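Local coordinates for protein bradyzoite pseudokinase 1 (Toxoplasma gondii, PDB 6M7Z) that is a divergent kinase-fold pseudokinase of uncertain activity, probably linked to the membrane organisation of the parasitophorous vacuole, at residues 96-100 with 110-115; 105-109 with 304-308; 165-169 with 184-188. All blocks are in the same frame, centred on the assembly; numbering follows the deposited sequence.

Contact 1 of 3, residues 96-100 with 110-115; sequences YLYRE and LPSLGE
Tyr98 and Ser112 bring the two backbones to 6.8 Å between their CA atoms, where the last turns of helix 88-101 run past the loop that leads into strand 114-117. In a protein-kinase N-lobe these elements correspond to helix αC and the segment entering strand β4. The phenol of Tyr98 lies against the loop, its chi1 of -87° laying the ring alongside. Over one face of it sits the CB of Ser112, 3.9 Å from the ring centroid in a CH-pi contact offset toward the rim. At the ring edge the Tyr98 OH gives a short bond, 2.6 Å, to Leu110 O, approaching tilted from the carbonyl plane; the loop is thus held at its peptide oxygen as well as by its serine. Ser112 OG points to its own segment. It accepts from Gly114 N at 3.1 Å, which makes an ST turn, and donates to Glu115 OE2 at 2.5 Å on the anti side of the carboxylate. Glu115, buried and folded at chi2 (76°), is gripped on both oxygens. Its OE1 takes the salt bridge from Arg99, whose chain slides past it in the opposite direction and bends at chi3; the guanidinium and carboxylate planes stand steeply to each other. This carboxylate is probably kept ionised by the arginine and the serine donor. Tyr20 weakly accepts from Arg99 NE, and Ile124 of the adjoining strand packs on Ser112. One water takes a weak bond from Arg99 NH1 and donates to Glu115 O at 2.8 Å. In the salt bridge OE1 lies in the guanidinium plane, at its edge, and Arg99 NH1 meets Glu115 OE1 at 2.9 Å nearly along the C-O axis.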
# COMPACT_ATOMS: atom_id res chain seq x y z
N TYR A 96 4.69 -0.43 14.04
CA TYR A 96 6.01 0.11 14.32
C TYR A 96 6.51 0.91 13.10
O TYR A 96 6.98 2.04 13.27
CB TYR A 96 6.97 -1.02 14.68
CG TYR A 96 8.37 -0.57 15.01
CD1 TYR A 96 9.31 -0.38 14.02
CD2 TYR A 96 8.75 -0.31 16.31
CE1 TYR A 96 10.60 0.01 14.32
CE2 TYR A 96 10.03 0.11 16.62
CZ TYR A 96 10.96 0.28 15.62
OH TYR A 96 12.23 0.69 15.92
N LEU A 97 6.45 0.33 11.89
CA LEU A 97 6.88 1.04 10.69
C LEU A 97 6.15 2.39 10.58
O LEU A 97 6.79 3.39 10.34
CB LEU A 97 6.59 0.23 9.42
CG LEU A 97 7.44 -1.01 9.19
CD1 LEU A 97 7.15 -1.56 7.78
CD2 LEU A 97 8.93 -0.72 9.32
N TYR A 98 4.83 2.39 10.77
CA TYR A 98 4.05 3.61 10.59
C TYR A 98 4.43 4.67 11.63
O TYR A 98 4.48 5.84 11.28
CB TYR A 98 2.54 3.33 10.58
CG TYR A 98 2.02 2.97 9.21
CD1 TYR A 98 1.88 3.94 8.23
CD2 TYR A 98 1.69 1.67 8.87
CE1 TYR A 98 1.40 3.64 6.97
CE2 TYR A 98 1.22 1.35 7.61
CZ TYR A 98 1.06 2.34 6.65
OH TYR A 98 0.59 2.04 5.40
N ARG A 99 4.71 4.24 12.87
CA ARG A 99 4.92 5.18 13.99
C ARG A 99 6.38 5.67 14.07
O ARG A 99 6.61 6.79 14.49
CB ARG A 99 4.52 4.52 15.31
CG ARG A 99 3.03 4.30 15.45
CD ARG A 99 2.70 3.31 16.56
NE ARG A 99 2.80 3.92 17.88
CZ ARG A 99 1.85 4.65 18.45
NH1 ARG A 99 0.73 4.96 17.80
NH2 ARG A 99 2.02 5.09 19.68
N GLU A 100 7.35 4.82 13.69
CA GLU A 100 8.75 5.08 13.98
C GLU A 100 9.60 5.27 12.71
O GLU A 100 10.69 5.79 12.82
CB GLU A 100 9.37 3.93 14.77
CG GLU A 100 8.59 3.53 16.01
CD GLU A 100 8.36 4.62 17.05
OE1 GLU A 100 9.19 5.54 17.16
OE2 GLU A 100 7.33 4.56 17.75
N LEU A 110 0.42 4.34 1.38
CA LEU A 110 -0.86 4.23 2.06
C LEU A 110 -0.73 4.83 3.46
O LEU A 110 0.07 4.37 4.26
CB LEU A 110 -1.27 2.76 2.12
CG LEU A 110 -2.61 2.43 2.81
CD1 LEU A 110 -3.77 3.01 2.01
CD2 LEU A 110 -2.78 0.92 2.98
N PRO A 111 -1.46 5.92 3.79
CA PRO A 111 -1.37 6.52 5.11
C PRO A 111 -2.12 5.74 6.20
O PRO A 111 -3.13 5.11 5.92
CB PRO A 111 -2.02 7.91 4.93
CG PRO A 111 -2.92 7.78 3.70
CD PRO A 111 -2.38 6.63 2.89
N SER A 112 -1.58 5.81 7.42
CA SER A 112 -2.24 5.32 8.64
C SER A 112 -3.01 6.47 9.30
O SER A 112 -2.49 7.57 9.37
CB SER A 112 -1.23 4.75 9.60
OG SER A 112 -1.84 4.49 10.86
N LEU A 113 -4.22 6.20 9.80
CA LEU A 113 -5.02 7.16 10.58
C LEU A 113 -4.88 6.90 12.08
O LEU A 113 -5.50 7.60 12.88
CB LEU A 113 -6.49 7.04 10.17
CG LEU A 113 -6.79 7.31 8.71
CD1 LEU A 113 -8.30 7.14 8.44
CD2 LEU A 113 -6.30 8.70 8.27
N GLY A 114 -4.10 5.89 12.47
CA GLY A 114 -3.92 5.53 13.87
C GLY A 114 -3.70 4.04 14.07
O GLY A 114 -4.27 3.23 13.33
N GLU A 115 -2.89 3.70 15.07
CA GLU A 115 -2.58 2.32 15.45
C GLU A 115 -2.99 2.12 16.91
O GLU A 115 -2.69 2.93 17.74
CB GLU A 115 -1.09 2.02 15.26
CG GLU A 115 -0.50 2.57 13.97
CD GLU A 115 -0.24 4.08 13.93
OE1 GLU A 115 -0.02 4.69 15.01
OE2 GLU A 115 -0.22 4.65 12.82
O HOH W 1 -2.32 5.65 17.55

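Contact 2 of 3, residues 105-109 with 304-308; sequences RSPLL and IEEGK
Leu108 and Pro107 carry this contact, the two central residues of a type I beta turn that runs from Ser106 to Leu109 and is closed by the Leu109 N to Ser106 O bond. Together they face the C-terminal end of helix 301-306. Leu108 buries the most surface. Its CG lies anti to the carbonyl carbon (chi1 -68°), which carries the forked end across to the helix. There the fork straddles one carbonyl oxygen: Ile304 O is 3.5 Å from Leu108 CD1, and CD2 lies at nearly the same distance. CD1 reaches on to the CA of Glu305, while CD2 rests 4.0 Å from Gly307 CA. The ring of Pro107 comes next, directed at the helix end rather than at any side chain. Its CG is 3.5 Å from Glu305 O and its CB equally far from Glu306 O, so the proline lies across two successive carbonyls. Glu305, third in buried surface, contributes mainly backbone, its CB directed away from the turn; its OE1 makes a weak, long ion pair with Lys158. The carbonyls are covered by hydrocarbon, yet Ile304 O has a polar partner in its own helix end: Gly307 N donates to it over 2.9 Å. Gly307 CA comes within 5.2 Å of Pro107 CA, the closest CA pair of the two segments. Behind the turn, Asn152 and Ala155 of helix 146-161 pack on Leu108, and Ala151 of that helix on Ile304, so the leucine is wedged between two helices. With Gly307 at positive phi (94°) and bonds back into the last turn, helix 301-306 ends in a Schellman motif, covered here by the αC-β4 loop, whose packing on helix 146-161 (αE) is as in protein kinases.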
# COMPACT_ATOMS: atom_id res chain seq x y z
N ARG A 105 3.29 11.68 6.40
CA ARG A 105 2.64 11.50 5.10
C ARG A 105 3.69 11.59 3.98
O ARG A 105 4.13 12.67 3.59
CB ARG A 105 1.50 12.52 4.90
CG ARG A 105 0.37 12.54 5.93
CD ARG A 105 -0.70 11.46 5.75
NE ARG A 105 -1.85 11.67 6.62
CZ ARG A 105 -2.24 10.86 7.62
NH1 ARG A 105 -1.53 9.80 7.96
NH2 ARG A 105 -3.35 11.13 8.27
N SER A 106 4.17 10.41 3.55
CA SER A 106 4.76 10.23 2.24
C SER A 106 3.60 10.20 1.25
O SER A 106 2.69 9.39 1.41
CB SER A 106 5.57 8.96 2.16
OG SER A 106 6.56 8.91 3.16
N PRO A 107 3.59 11.06 0.20
CA PRO A 107 2.40 11.20 -0.64
C PRO A 107 1.94 9.94 -1.39
O PRO A 107 0.76 9.82 -1.69
CB PRO A 107 2.81 12.28 -1.66
CG PRO A 107 4.00 12.99 -1.02
CD PRO A 107 4.70 11.93 -0.22
N LEU A 108 2.87 9.03 -1.71
CA LEU A 108 2.56 7.86 -2.55
C LEU A 108 2.55 6.56 -1.73
O LEU A 108 2.57 5.49 -2.32
CB LEU A 108 3.61 7.79 -3.67
CG LEU A 108 3.53 8.92 -4.71
CD1 LEU A 108 4.46 8.63 -5.88
CD2 LEU A 108 2.10 9.11 -5.22
N LEU A 109 2.52 6.64 -0.39
CA LEU A 109 2.41 5.46 0.47
C LEU A 109 1.06 5.51 1.21
O LEU A 109 0.61 6.59 1.61
CB LEU A 109 3.57 5.42 1.46
CG LEU A 109 4.98 5.42 0.85
CD1 LEU A 109 6.06 5.24 1.91
CD2 LEU A 109 5.15 4.35 -0.22
N ILE A 304 4.43 13.75 -9.86
CA ILE A 304 4.00 12.40 -9.54
C ILE A 304 4.35 12.14 -8.06
O ILE A 304 3.49 11.70 -7.29
CB ILE A 304 4.65 11.35 -10.47
CG1 ILE A 304 4.49 11.69 -11.95
CG2 ILE A 304 4.11 9.97 -10.13
CD1 ILE A 304 5.26 10.80 -12.93
N GLU A 305 5.60 12.45 -7.69
CA GLU A 305 6.16 12.18 -6.37
C GLU A 305 5.47 13.03 -5.29
O GLU A 305 5.44 12.63 -4.14
CB GLU A 305 7.67 12.42 -6.36
CG GLU A 305 8.45 11.36 -7.12
CD GLU A 305 9.94 11.61 -7.30
OE1 GLU A 305 10.65 10.66 -7.68
OE2 GLU A 305 10.38 12.75 -7.06
N GLU A 306 4.92 14.19 -5.68
CA GLU A 306 4.21 15.06 -4.74
C GLU A 306 2.76 14.60 -4.58
O GLU A 306 2.05 15.08 -3.70
CB GLU A 306 4.23 16.53 -5.19
CG GLU A 306 5.57 17.23 -5.01
CD GLU A 306 6.39 16.89 -3.77
OE1 GLU A 306 7.58 16.56 -3.93
OE2 GLU A 306 5.83 16.96 -2.65
N GLY A 307 2.32 13.69 -5.46
CA GLY A 307 1.04 13.00 -5.28
C GLY A 307 -0.10 13.67 -6.02
O GLY A 307 -1.26 13.55 -5.61
N LYS A 308 0.24 14.33 -7.14
CA LYS A 308 -0.70 15.14 -7.90
C LYS A 308 -1.23 14.38 -9.11
O LYS A 308 -2.19 14.83 -9.72
CB LYS A 308 -0.04 16.47 -8.28
CG LYS A 308 -0.15 17.53 -7.19
CD LYS A 308 0.92 18.60 -7.19
CE LYS A 308 0.96 19.34 -5.87
NZ LYS A 308 2.21 20.10 -5.69

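Contact 3 of 3, residues 165-169 with 184-188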
# COMPACT_ATOMS: atom_id res chain seq x y z
N LEU A 165 14.05 1.03 2.64
CA LEU A 165 13.17 -0.13 2.79
C LEU A 165 12.92 -0.77 1.42
O LEU A 165 12.59 -0.08 0.44
CB LEU A 165 11.85 0.29 3.43
CG LEU A 165 11.92 0.74 4.89
CD1 LEU A 165 10.61 1.35 5.34
CD2 LEU A 165 12.30 -0.43 5.80
N LEU A 166 13.03 -2.11 1.36
CA LEU A 166 12.45 -2.92 0.30
C LEU A 166 10.99 -3.22 0.65
O LEU A 166 10.65 -3.34 1.86
CB LEU A 166 13.21 -4.23 0.19
CG LEU A 166 14.65 -4.10 -0.30
CD1 LEU A 166 15.35 -5.44 -0.33
CD2 LEU A 166 14.72 -3.45 -1.67
N HIS A 167 10.16 -3.41 -0.39
CA HIS A 167 8.77 -3.81 -0.20
C HIS A 167 8.67 -5.32 0.03
O HIS A 167 8.08 -5.77 1.01
CB HIS A 167 7.90 -3.36 -1.38
CG HIS A 167 6.44 -3.59 -1.14
ND1 HIS A 167 5.88 -4.84 -1.22
CD2 HIS A 167 5.44 -2.74 -0.81
CE1 HIS A 167 4.59 -4.74 -0.99
NE2 HIS A 167 4.30 -3.48 -0.70
N ARG A 168 9.21 -6.07 -0.94
CA ARG A 168 9.40 -7.54 -0.92
C ARG A 168 8.16 -8.32 -1.36
O ARG A 168 8.30 -9.50 -1.54
CB ARG A 168 9.90 -8.04 0.45
CG ARG A 168 11.22 -7.42 0.89
CD ARG A 168 11.93 -8.22 1.97
NE ARG A 168 11.12 -8.28 3.19
CZ ARG A 168 11.02 -9.34 4.00
NH1 ARG A 168 11.90 -10.33 3.91
NH2 ARG A 168 10.01 -9.41 4.85
N SER A 169 6.99 -7.71 -1.58
CA SER A 169 5.80 -8.47 -2.03
C SER A 169 4.93 -7.67 -3.02
O SER A 169 3.71 -7.73 -2.97
CB SER A 169 5.00 -8.95 -0.84
OG SER A 169 4.47 -7.87 -0.07
N VAL A 184 -1.59 4.92 -4.30
CA VAL A 184 -0.60 4.76 -3.24
C VAL A 184 -0.18 3.29 -3.12
O VAL A 184 -0.93 2.40 -3.46
CB VAL A 184 -1.11 5.29 -1.88
CG1 VAL A 184 -1.47 6.77 -1.98
CG2 VAL A 184 -2.28 4.47 -1.35
N LEU A 185 1.05 3.10 -2.63
CA LEU A 185 1.62 1.79 -2.37
C LEU A 185 1.36 1.42 -0.92
O LEU A 185 1.76 2.13 -0.00
CB LEU A 185 3.12 1.83 -2.66
CG LEU A 185 3.88 0.53 -2.41
CD1 LEU A 185 3.25 -0.63 -3.17
CD2 LEU A 185 5.34 0.72 -2.79
N GLY A 186 0.72 0.26 -0.74
CA GLY A 186 0.42 -0.33 0.58
C GLY A 186 1.06 -1.71 0.71
O GLY A 186 2.10 -2.01 0.06
N GLY A 187 0.45 -2.54 1.56
CA GLY A 187 0.97 -3.85 1.88
C GLY A 187 2.35 -3.77 2.52
O GLY A 187 3.20 -4.62 2.25
N LEU A 188 2.56 -2.77 3.38
CA LEU A 188 3.89 -2.46 3.90
C LEU A 188 4.30 -3.36 5.07
O LEU A 188 5.43 -3.23 5.56
CB LEU A 188 3.91 -0.99 4.32
CG LEU A 188 3.69 0.01 3.18
CD1 LEU A 188 3.84 1.44 3.73
CD2 LEU A 188 4.67 -0.24 2.04
O HOH W 2 2.26 -6.63 0.65
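His167 meets Gly186 ring edge to carbonyl, a link that in the protein-kinase fold joins the catalytic-loop histidine to the backbone around the DFG motif; here the HRD stretch reads HRS and the DFG stretch probably GLD, with Gly186 just before it. With CG anti to the backbone N (chi1 -173°), the imidazole swings across to strand 183-185 and its end. NE2 donates to Gly186 O at 2.8 Å and 161°, each group lying in the other's plane. At the other side of the ring ND1 accepts from Ser169 N, also in plane, at 3.1 Å. The two bonds fix the ring's rotation and indicate that NE2 carries the proton. Leu185 crosses it obliquely, CD1 3.8 Å from His167 CD2, and Leu188 brings CD2 to the same carbon, so apolar groups line the ring near that bond. Helix 230-248 holds the backbone behind: Asp233 accepts from His167 N and Arg168 N, as the αF aspartate of kinases does. Ser169 OG bonds Thr190 OG1 and reaches Gly187 through a water, which is 2.6 Å from Ser169 OG and donates to Gly187 O at 2.7 Å.

In the fold
Contacts 1 and 2 share the stretch after αC and cross along the chain, their centres about 16 Å apart; Arg105 NH1 of contact 2 probably bonds Ser112 O of contact 1 at 2.8 Å. Strand 183-185 runs beside that stretch. Leu185 N lies 2.8 Å from Leu108 O and Leu185 O lies 2.9 Å from Leu110 N, probable bonds that tie contacts 2 and 1 to contact 3, whose centre is about 14 Å and 13 Å from theirs. Leu188 CD1 also packs on Tyr98 OH. Contact 3 lies where a kinase would have its active site; contact 1 joins αC to the approach to β4, and contact 2 joins the same loop to the C-terminal helix 301-306.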